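Insecticidal crystal protein Cry7Cal (Bacillus thuringiensis, PDB 5ZI1) is an insecticidal toxin active against locusts, and like other three-domain delta endotoxins probably binds receptors of the insect gut and forms pores in its cell membranes. Local coordinates at residues R220-T223 with I224-L227; K208-V211 with W212-N216; R132-G135 with F136-P139; G34-I37 with G38-E42. All coordinates share one frame; numbering follows the deposited sequence.

Contact 1 (R220-T223 with I224-L227); sequences REMT and IMVL
Met222 O is gripped by two backbone N-H groups of the next turn, Val226 N at 2.7 Å and Leu227 N at 3.0 Å. Leu227 N lies in the plane of that carbonyl, whereas Val226 N stands 37° out of it. The second bond spans five residues, so the last turn of helix 208-227 widens into a pi-type turn. One residue earlier, Met225 N donates to Glu221 O in the ordinary i to i+4 way. The bond from Ile224 N to Arg220 O is weak.

The apolar contacts centre on two methionines. Met225 bends at its last torsion (chi3 -88°), which turns CE back toward the preceding turn. There CE meets Glu221 CB at 3.7 Å and Met222 SD at 3.8 Å. Met222 bends twice and lies beside Val226, with its CE 3.6 Å from Val226 CG2. On another side of the helix, Leu227 CD1 comes to 3.7 Å from Thr223 OG1.

Two polar ends find partners outside residues 220-227: Thr223 OG1 bonds to Arg219 O, and Arg220 forms a salt bridge with Asp256. Glu221 OE1 stays near Met225 CE. Met222 also packs on Val63 and Leu66 of helix 54-67, and Val226 on Thr142 and Ala145 of helix 141-165. The chemistry is therefore mainly that of a buried helix end: one carbonyl satisfied twice, and flexible thioether chains fitted between neighbouring helices of the N-terminal domain.

Contact 2 (K208-V211 with W212-N216); sequences KGKV and WENYN
Residues 208-216 form the first turns of helix 208-227, and Trp212 N, Glu213 N, Asn214 N and Tyr215 N bond in succession to the carbonyls of Lys208, Gly209, Lys210 and Val211. Trp212 N lies 2.8 Å from Lys208 O, nearly along the C=O axis. Asn214 N lies 36° out of the plane of the Lys210 carbonyl.

The side chains touch the preceding turn mostly through their CB atoms. Tyr215 CB sits 3.3 Å from Val211 O, and Trp212 CB 3.7 Å from Gly209 O. Asn214 is folded back beside its own backbone N (chi1 -66°), which brings its CG to 3.4 Å from Lys210 O.

Trp212 and Tyr215 instead have CG anti to the backbone N, and their rings lead away from residues 208-211. Asn216 CB lies 3.7 Å above one face of the Trp212 indole, toward its rim. Trp212 NE1 bonds to Glu283, and the Tyr215 ring meets Phe279 edge-to-face. Glu213 OE2 bonds to Tyr272. This is a regular alpha-helical start, in the helical N-terminal domain of a delta endotoxin, with Trp212 and Tyr215 packed on helix 279-286, and Tyr215 also on helix 169-202.

Contact 3 (R132-G135 with F136-P139); sequences RSVG and FEGP
The Phe136 ring has the peptide of Gly135 over one face, with Gly135 O 3.5 Å from Phe136 CG. Ser133 O lies at its edge, near the ring plane. Val134 O approaches obliquely, 3.4 Å from Phe136 CD2. The ring thus folds back over the turn that precedes it. This follows from the first torsion, which sets CG beside the backbone N (chi1 -57°).

That turn is a type II beta turn from Ser133 to Phe136. It is closed by Phe136 N, which donates to Ser133 O at 2.8 Å. Gly135 holds the third position with positive phi (90°). At these backbone angles a CB would be pressed against the carbonyl O of Val134.

The Glu137 carboxylate reaches back to the same turn. A bend at chi2 (93°) carries it over the backbone, and Glu137 OE1 comes to 3.0 Å from Gly135 N. Glu137 CG lies 3.3 Å from Arg132 O. Glu137 OE2 sits 3.7 Å from Val134 CA. A water bridges the residues flanking the turn, donating to both Arg132 O and Glu137 OE2. The longer of its two bonds is that to Glu137 OE2, at 3.3 Å.

The contact lies at the surface of the N-terminal domain, in the loop between helix 107-127 and helix 141-165. Phe136 packs on Gln69 and Thr72, which lie in the loop between helix 54-67 and helix 73-101. Arg132 touches His189, and Glu137 touches Trp193, both on helix 169-202. Pro139, just before helix 141-165, rests on Glu64 and Ile67 of helix 54-67.

Contact 4 (G34-I37 with G38-E42); sequences GGII and GLFTE
Phe40 packs against the turn before it, mainly against Ile36. Its CB lies 3.6 Å from Ile36 O and almost as near to Ile37 O. CG is slightly farther from Ile36 O, but Phe40 CD2 comes to 3.2 Å from it. CD2 also begins the contact with the Ile36 branch methyl CG2. At CE2 the methyl contact takes over, with Ile36 CG2 at 3.5 Å. The two side chains lie side by side and point the same way. Ile36 CG2 stands anti to its backbone N, and this places the methyl beside the ring. Farther out, the ring meets Phe153 of helix 141-165 and Leu90 and Thr94 of helix 73-101.

The backbone is plain alpha helix. Gly38 N, Leu39 N, Phe40 N and Thr41 N bond to the carbonyls of Gly34, Gly35, Ile36 and Ile37. The last of these is almost straight, with an angle at the hydrogen of 178° and Thr41 N 3.0 Å from Ile37 O.

Thr41 OG1 sits between its backbone N and carbonyl carbon (chi1 59°). It faces two carbonyl oxygens, Gly38 O at 2.9 Å and Ile37 O at 3.2 Å. Which one takes its proton is not settled. Residues 34-42 are mainly apolar: Ile36, Leu39 and Phe40 pack inside the helical bundle and Ile37 on helix 73-101, while Gly34 and Gly38 add no bulk and the Thr41 hydroxyl turns back to the backbone.

How the contacts relate
From the N terminus the chain meets contact 4 first, on helix 33-47, then contact 3, contact 2 and contact 1. All four are local and run in series, so none nests in or crosses another. Only contact 3 lies outside a helix; it closes a beta turn within the connection between helices 107-127 and 141-165. Contacts 2 and 1 lie at the start and at the end of helix 208-227, their centres about 17 Å apart. Contacts 4 and 1 both pack on helix 141-165, which contact 3 precedes. Contact 2 lies about 41 Å from contact 4, centre to centre, and joins the N-terminal domain to helix 279-286.

Contact 1 (R220-T223 with I224-L227)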
loop_
_atom_site.group_PDB
_atom_site.type_symbol
_atom_site.label_atom_id
_atom_site.label_comp_id
_atom_site.label_asym_id
_atom_site.label_seq_id
_atom_site.Cartn_x
_atom_site.Cartn_y
_atom_site.Cartn_z
ATOM N N ARG A 220 -4.285 -0.527 -9.016
ATOM C CA ARG A 220 -2.952 0.015 -8.765
ATOM C C ARG A 220 -3.026 1.468 -8.335
ATOM O O ARG A 220 -2.476 1.844 -7.296
ATOM C CB ARG A 220 -2.072 -0.113 -10.004
ATOM C CG ARG A 220 -0.696 0.457 -9.781
ATOM C CD ARG A 220 0.202 0.245 -10.992
ATOM N NE ARG A 220 -0.125 1.184 -12.062
ATOM C CZ ARG A 220 -0.766 0.852 -13.179
ATOM N NH1 ARG A 220 -1.145 -0.407 -13.389
ATOM N NH2 ARG A 220 -1.016 1.783 -14.089
ATOM N N GLU A 221 -3.725 2.297 -9.108
ATOM C CA GLU A 221 -3.771 3.723 -8.798
ATOM C C GLU A 221 -4.565 4.009 -7.519
ATOM O O GLU A 221 -4.160 4.867 -6.726
ATOM C CB GLU A 221 -4.344 4.490 -9.985
ATOM C CG GLU A 221 -3.406 4.467 -11.240
ATOM C CD GLU A 221 -3.790 5.520 -12.259
ATOM O OE1 GLU A 221 -4.656 6.360 -11.930
ATOM O OE2 GLU A 221 -3.237 5.520 -13.391
ATOM N N MET A 222 -5.690 3.311 -7.296
ATOM C CA MET A 222 -6.514 3.592 -6.112
ATOM C C MET A 222 -5.917 3.027 -4.835
ATOM O O MET A 222 -6.236 3.518 -3.744
ATOM C CB MET A 222 -7.937 3.057 -6.279
ATOM C CG MET A 222 -8.645 3.659 -7.463
ATOM S SD MET A 222 -8.761 5.449 -7.317
ATOM C CE MET A 222 -10.094 5.550 -6.090
ATOM N N THR A 223 -5.077 1.997 -4.950
ATOM C CA THR A 223 -4.233 1.609 -3.829
ATOM C C THR A 223 -3.387 2.788 -3.374
ATOM O O THR A 223 -3.343 3.117 -2.176
ATOM C CB THR A 223 -3.366 0.421 -4.246
ATOM O OG1 THR A 223 -4.222 -0.703 -4.499
ATOM C CG2 THR A 223 -2.348 0.053 -3.171
ATOM N N ILE A 224 -2.748 3.467 -4.338
ATOM C CA ILE A 224 -1.903 4.619 -4.050
ATOM C C ILE A 224 -2.736 5.818 -3.614
ATOM O O ILE A 224 -2.356 6.554 -2.707
ATOM C CB ILE A 224 -1.057 4.967 -5.290
ATOM C CG1 ILE A 224 -0.059 3.855 -5.604
ATOM C CG2 ILE A 224 -0.364 6.318 -5.113
ATOM C CD1 ILE A 224 0.755 4.125 -6.859
ATOM N N MET A 225 -3.840 6.082 -4.298
ATOM C CA MET A 225 -4.618 7.278 -3.987
ATOM C C MET A 225 -5.455 7.111 -2.722
ATOM O O MET A 225 -5.583 8.062 -1.942
ATOM C CB MET A 225 -5.515 7.655 -5.160
ATOM C CG MET A 225 -4.772 8.405 -6.275
ATOM S SD MET A 225 -5.892 9.029 -7.559
ATOM C CE MET A 225 -5.955 7.594 -8.632
ATOM N N VAL A 226 -6.015 5.919 -2.491
ATOM C CA VAL A 226 -6.960 5.755 -1.395
ATOM C C VAL A 226 -6.499 4.754 -0.337
ATOM O O VAL A 226 -6.387 5.118 0.833
ATOM C CB VAL A 226 -8.344 5.373 -1.934
ATOM C CG1 VAL A 226 -9.326 5.143 -0.756
ATOM C CG2 VAL A 226 -8.836 6.468 -2.847
ATOM N N LEU A 227 -6.239 3.496 -0.724
ATOM C CA LEU A 227 -6.053 2.455 0.289
ATOM C C LEU A 227 -4.849 2.736 1.185
ATOM O O LEU A 227 -4.895 2.475 2.400
ATOM C CB LEU A 227 -5.894 1.080 -0.354
ATOM C CG LEU A 227 -6.973 0.607 -1.304
ATOM C CD1 LEU A 227 -6.715 -0.861 -1.706
ATOM C CD2 LEU A 227 -8.358 0.815 -0.666
#

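Contact 2 (K208-V211 with W212-N216)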
loop_
_atom_site.group_PDB
_atom_site.type_symbol
_atom_site.label_atom_id
_atom_site.label_comp_id
_atom_site.label_asym_id
_atom_site.label_seq_id
_atom_site.Cartn_x
_atom_site.Cartn_y
_atom_site.Cartn_z
ATOM N N LYS A 208 -11.577 -9.230 -23.030
ATOM C CA LYS A 208 -11.283 -9.517 -21.628
ATOM C C LYS A 208 -9.901 -9.016 -21.225
ATOM O O LYS A 208 -9.730 -8.471 -20.124
ATOM C CB LYS A 208 -11.416 -11.011 -21.359
ATOM C CG LYS A 208 -12.137 -11.308 -20.047
ATOM C CD LYS A 208 -13.393 -10.455 -19.958
ATOM C CE LYS A 208 -14.509 -11.142 -19.240
ATOM N NZ LYS A 208 -15.784 -10.394 -19.479
ATOM N N GLY A 209 -8.912 -9.149 -22.121
ATOM C CA GLY A 209 -7.565 -8.695 -21.800
ATOM C C GLY A 209 -7.514 -7.222 -21.440
ATOM O O GLY A 209 -6.871 -6.823 -20.463
ATOM N N LYS A 210 -8.177 -6.389 -22.235
ATOM C CA LYS A 210 -8.244 -4.980 -21.882
ATOM C C LYS A 210 -9.172 -4.736 -20.692
ATOM O O LYS A 210 -9.041 -3.715 -20.016
ATOM C CB LYS A 210 -8.701 -4.157 -23.090
ATOM C CG LYS A 210 -8.459 -2.662 -22.956
ATOM C CD LYS A 210 -8.815 -1.946 -24.244
ATOM C CE LYS A 210 -8.513 -0.457 -24.154
ATOM N NZ LYS A 210 -8.562 0.177 -25.513
ATOM N N VAL A 211 -10.110 -5.639 -20.427
ATOM C CA VAL A 211 -10.956 -5.448 -19.261
ATOM C C VAL A 211 -10.140 -5.672 -18.003
ATOM O O VAL A 211 -10.205 -4.881 -17.056
ATOM C CB VAL A 211 -12.186 -6.366 -19.327
ATOM C CG1 VAL A 211 -12.770 -6.567 -17.941
ATOM C CG2 VAL A 211 -13.230 -5.764 -20.237
ATOM N N TRP A 212 -9.301 -6.709 -18.007
ATOM C CA TRP A 212 -8.395 -6.918 -16.887
ATOM C C TRP A 212 -7.446 -5.741 -16.704
ATOM O O TRP A 212 -7.232 -5.277 -15.579
ATOM C CB TRP A 212 -7.594 -8.195 -17.071
ATOM C CG TRP A 212 -6.901 -8.501 -15.821
ATOM C CD1 TRP A 212 -7.433 -9.117 -14.723
ATOM C CD2 TRP A 212 -5.552 -8.177 -15.487
ATOM N NE1 TRP A 212 -6.491 -9.217 -13.733
ATOM C CE2 TRP A 212 -5.328 -8.640 -14.168
ATOM C CE3 TRP A 212 -4.511 -7.544 -16.171
ATOM C CZ2 TRP A 212 -4.110 -8.494 -13.525
ATOM C CZ3 TRP A 212 -3.302 -7.405 -15.532
ATOM C CH2 TRP A 212 -3.106 -7.876 -14.222
ATOM N N GLU A 213 -6.871 -5.237 -17.796
ATOM C CA GLU A 213 -5.918 -4.142 -17.671
ATOM C C GLU A 213 -6.546 -2.937 -16.982
ATOM O O GLU A 213 -5.947 -2.347 -16.077
ATOM C CB GLU A 213 -5.376 -3.759 -19.046
ATOM C CG GLU A 213 -4.405 -2.602 -19.011
ATOM C CD GLU A 213 -3.518 -2.559 -20.265
ATOM O OE1 GLU A 213 -2.706 -3.488 -20.477
ATOM O OE2 GLU A 213 -3.649 -1.604 -21.053
ATOM N N ASN A 214 -7.755 -2.554 -17.401
ATOM C CA ASN A 214 -8.426 -1.413 -16.786
ATOM C C ASN A 214 -8.760 -1.707 -15.330
ATOM O O ASN A 214 -8.698 -0.819 -14.476
ATOM C CB ASN A 214 -9.704 -1.064 -17.545
ATOM C CG ASN A 214 -9.442 -0.553 -18.966
ATOM O OD1 ASN A 214 -8.346 -0.088 -19.293
ATOM N ND2 ASN A 214 -10.469 -0.630 -19.811
ATOM N N TYR A 215 -9.127 -2.950 -15.045
ATOM C CA TYR A 215 -9.378 -3.380 -13.683
ATOM C C TYR A 215 -8.106 -3.272 -12.846
ATOM O O TYR A 215 -8.106 -2.688 -11.759
ATOM C CB TYR A 215 -9.901 -4.809 -13.731
ATOM C CG TYR A 215 -10.104 -5.485 -12.392
ATOM C CD1 TYR A 215 -9.047 -6.125 -11.749
ATOM C CD2 TYR A 215 -11.373 -5.540 -11.806
ATOM C CE1 TYR A 215 -9.235 -6.782 -10.570
ATOM C CE2 TYR A 215 -11.574 -6.193 -10.599
ATOM C CZ TYR A 215 -10.507 -6.806 -9.987
ATOM O OH TYR A 215 -10.696 -7.456 -8.795
ATOM N N ASN A 216 -6.987 -3.777 -13.372
ATOM C CA ASN A 216 -5.754 -3.705 -12.606
ATOM C C ASN A 216 -5.266 -2.271 -12.461
ATOM O O ASN A 216 -4.684 -1.911 -11.426
ATOM C CB ASN A 216 -4.681 -4.568 -13.249
ATOM C CG ASN A 216 -3.418 -4.595 -12.430
ATOM O OD1 ASN A 216 -3.399 -5.147 -11.305
ATOM N ND2 ASN A 216 -2.351 -3.964 -12.962
#

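Contact 3 (R132-G135 with F136-P139)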
loop_
_atom_site.group_PDB
_atom_site.type_symbol
_atom_site.label_atom_id
_atom_site.label_comp_id
_atom_site.label_asym_id
_atom_site.label_seq_id
_atom_site.Cartn_x
_atom_site.Cartn_y
_atom_site.Cartn_z
ATOM N N ARG A 132 -19.207 12.702 -1.291
ATOM C CA ARG A 132 -19.868 11.418 -1.499
ATOM C C ARG A 132 -21.294 11.625 -2.007
ATOM O O ARG A 132 -22.195 10.844 -1.683
ATOM C CB ARG A 132 -19.866 10.574 -0.218
ATOM C CG ARG A 132 -20.365 11.291 1.026
ATOM C CD ARG A 132 -20.927 10.286 2.020
ATOM N NE ARG A 132 -21.192 10.841 3.342
ATOM C CZ ARG A 132 -22.350 11.393 3.734
ATOM N NH1 ARG A 132 -23.376 11.506 2.891
ATOM N NH2 ARG A 132 -22.476 11.852 4.976
ATOM N N SER A 133 -21.501 12.680 -2.795
ATOM C CA SER A 133 -22.755 12.963 -3.485
ATOM C C SER A 133 -23.378 11.705 -4.073
ATOM O O SER A 133 -22.716 10.943 -4.779
ATOM C CB SER A 133 -22.497 13.982 -4.592
ATOM O OG SER A 133 -23.328 15.119 -4.451
ATOM N N VAL A 134 -24.662 11.492 -3.763
ATOM C CA VAL A 134 -25.372 10.302 -4.224
ATOM C C VAL A 134 -25.284 10.215 -5.732
ATOM O O VAL A 134 -25.548 11.197 -6.437
ATOM C CB VAL A 134 -26.840 10.343 -3.778
ATOM C CG1 VAL A 134 -27.461 8.962 -3.888
ATOM C CG2 VAL A 134 -26.936 10.871 -2.386
ATOM N N GLY A 135 -24.935 9.031 -6.238
ATOM C CA GLY A 135 -24.731 8.831 -7.651
ATOM C C GLY A 135 -23.308 9.062 -8.135
ATOM O O GLY A 135 -22.986 8.675 -9.273
ATOM N N PHE A 136 -22.447 9.668 -7.309
ATOM C CA PHE A 136 -21.094 10.027 -7.714
ATOM C C PHE A 136 -20.035 9.599 -6.706
ATOM O O PHE A 136 -18.885 10.048 -6.814
ATOM C CB PHE A 136 -21.008 11.536 -7.951
ATOM C CG PHE A 136 -21.982 12.027 -8.979
ATOM C CD1 PHE A 136 -21.635 12.049 -10.326
ATOM C CD2 PHE A 136 -23.267 12.427 -8.604
ATOM C CE1 PHE A 136 -22.527 12.481 -11.273
ATOM C CE2 PHE A 136 -24.175 12.863 -9.552
ATOM C CZ PHE A 136 -23.807 12.893 -10.888
ATOM N N GLU A 137 -20.389 8.745 -5.737
ATOM C CA GLU A 137 -19.448 8.357 -4.692
ATOM C C GLU A 137 -18.193 7.727 -5.279
ATOM O O GLU A 137 -17.089 7.937 -4.766
ATOM C CB GLU A 137 -20.116 7.397 -3.708
ATOM C CG GLU A 137 -21.386 7.933 -3.094
ATOM C CD GLU A 137 -22.627 7.532 -3.867
ATOM O OE1 GLU A 137 -22.613 7.555 -5.129
ATOM O OE2 GLU A 137 -23.618 7.172 -3.198
ATOM N N GLY A 138 -18.344 6.946 -6.340
ATOM C CA GLY A 138 -17.221 6.376 -7.054
ATOM C C GLY A 138 -16.228 7.407 -7.568
ATOM O O GLY A 138 -15.087 7.477 -7.104
ATOM N N PRO A 139 -16.624 8.223 -8.549
ATOM C CA PRO A 139 -15.640 9.148 -9.142
ATOM C C PRO A 139 -15.083 10.156 -8.147
ATOM O O PRO A 139 -14.020 10.729 -8.403
ATOM C CB PRO A 139 -16.428 9.827 -10.273
ATOM C CG PRO A 139 -17.852 9.645 -9.901
ATOM C CD PRO A 139 -17.933 8.319 -9.216
HETATM O O HOH W 1 -23.881 8.756 -0.364
#

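Contact 4 (G34-I37 with G38-E42)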
loop_
_atom_site.group_PDB
_atom_site.type_symbol
_atom_site.label_atom_id
_atom_site.label_comp_id
_atom_site.label_asym_id
_atom_site.label_seq_id
_atom_site.Cartn_x
_atom_site.Cartn_y
_atom_site.Cartn_z
ATOM N N GLY A 34 5.393 22.491 16.885
ATOM C CA GLY A 34 6.262 22.987 15.828
ATOM C C GLY A 34 6.295 22.066 14.624
ATOM O O GLY A 34 6.176 22.509 13.478
ATOM N N GLY A 35 6.454 20.765 14.867
ATOM C CA GLY A 35 6.397 19.817 13.769
ATOM C C GLY A 35 5.023 19.752 13.131
ATOM O O GLY A 35 4.905 19.676 11.905
ATOM N N ILE A 36 3.964 19.769 13.952
ATOM C CA ILE A 36 2.599 19.793 13.422
ATOM C C ILE A 36 2.422 20.968 12.467
ATOM O O ILE A 36 1.779 20.843 11.418
ATOM C CB ILE A 36 1.578 19.838 14.573
ATOM C CG1 ILE A 36 1.396 18.454 15.211
ATOM C CG2 ILE A 36 0.242 20.360 14.092
ATOM C CD1 ILE A 36 0.304 17.610 14.608
ATOM N N ILE A 37 3.005 22.122 12.808
ATOM C CA ILE A 37 2.908 23.288 11.938
ATOM C C ILE A 37 3.630 23.032 10.623
ATOM O O ILE A 37 3.135 23.384 9.547
ATOM C CB ILE A 37 3.454 24.539 12.651
ATOM C CG1 ILE A 37 2.465 25.018 13.725
ATOM C CG2 ILE A 37 3.737 25.654 11.641
ATOM C CD1 ILE A 37 3.041 26.063 14.665
ATOM N N GLY A 38 4.797 22.393 10.685
ATOM C CA GLY A 38 5.514 22.067 9.466
ATOM C C GLY A 38 4.777 21.059 8.609
ATOM O O GLY A 38 4.783 21.156 7.377
ATOM N N LEU A 39 4.130 20.078 9.245
ATOM C CA LEU A 39 3.331 19.121 8.488
ATOM C C LEU A 39 2.168 19.815 7.782
ATOM O O LEU A 39 1.910 19.567 6.599
ATOM C CB LEU A 39 2.818 18.009 9.402
ATOM C CG LEU A 39 1.953 17.000 8.645
ATOM C CD1 LEU A 39 2.772 16.378 7.543
ATOM C CD2 LEU A 39 1.393 15.923 9.541
ATOM N N PHE A 40 1.463 20.697 8.489
ATOM C CA PHE A 40 0.344 21.404 7.877
ATOM C C PHE A 40 0.803 22.215 6.667
ATOM O O PHE A 40 0.267 22.064 5.566
ATOM C CB PHE A 40 -0.332 22.306 8.903
ATOM C CG PHE A 40 -1.466 21.650 9.662
ATOM C CD1 PHE A 40 -2.665 21.347 9.029
ATOM C CD2 PHE A 40 -1.343 21.376 11.027
ATOM C CE1 PHE A 40 -3.707 20.756 9.734
ATOM C CE2 PHE A 40 -2.377 20.795 11.747
ATOM C CZ PHE A 40 -3.565 20.484 11.106
ATOM N N THR A 41 1.806 23.083 6.853
ATOM C CA THR A 41 2.298 23.901 5.744
ATOM C C THR A 41 2.785 23.039 4.587
ATOM O O THR A 41 2.490 23.324 3.422
ATOM C CB THR A 41 3.425 24.816 6.213
ATOM O OG1 THR A 41 4.491 24.010 6.728
ATOM C CG2 THR A 41 2.931 25.778 7.291
ATOM N N GLU A 42 3.520 21.971 4.896
ATOM C CA GLU A 42 3.909 20.997 3.878
ATOM C C GLU A 42 2.689 20.445 3.150
ATOM O O GLU A 42 2.656 20.387 1.912
ATOM C CB GLU A 42 4.683 19.866 4.555
ATOM C CG GLU A 42 5.765 19.192 3.747
ATOM C CD GLU A 42 6.760 18.436 4.639
ATOM O OE1 GLU A 42 6.569 18.391 5.882
ATOM O OE2 GLU A 42 7.743 17.893 4.098
#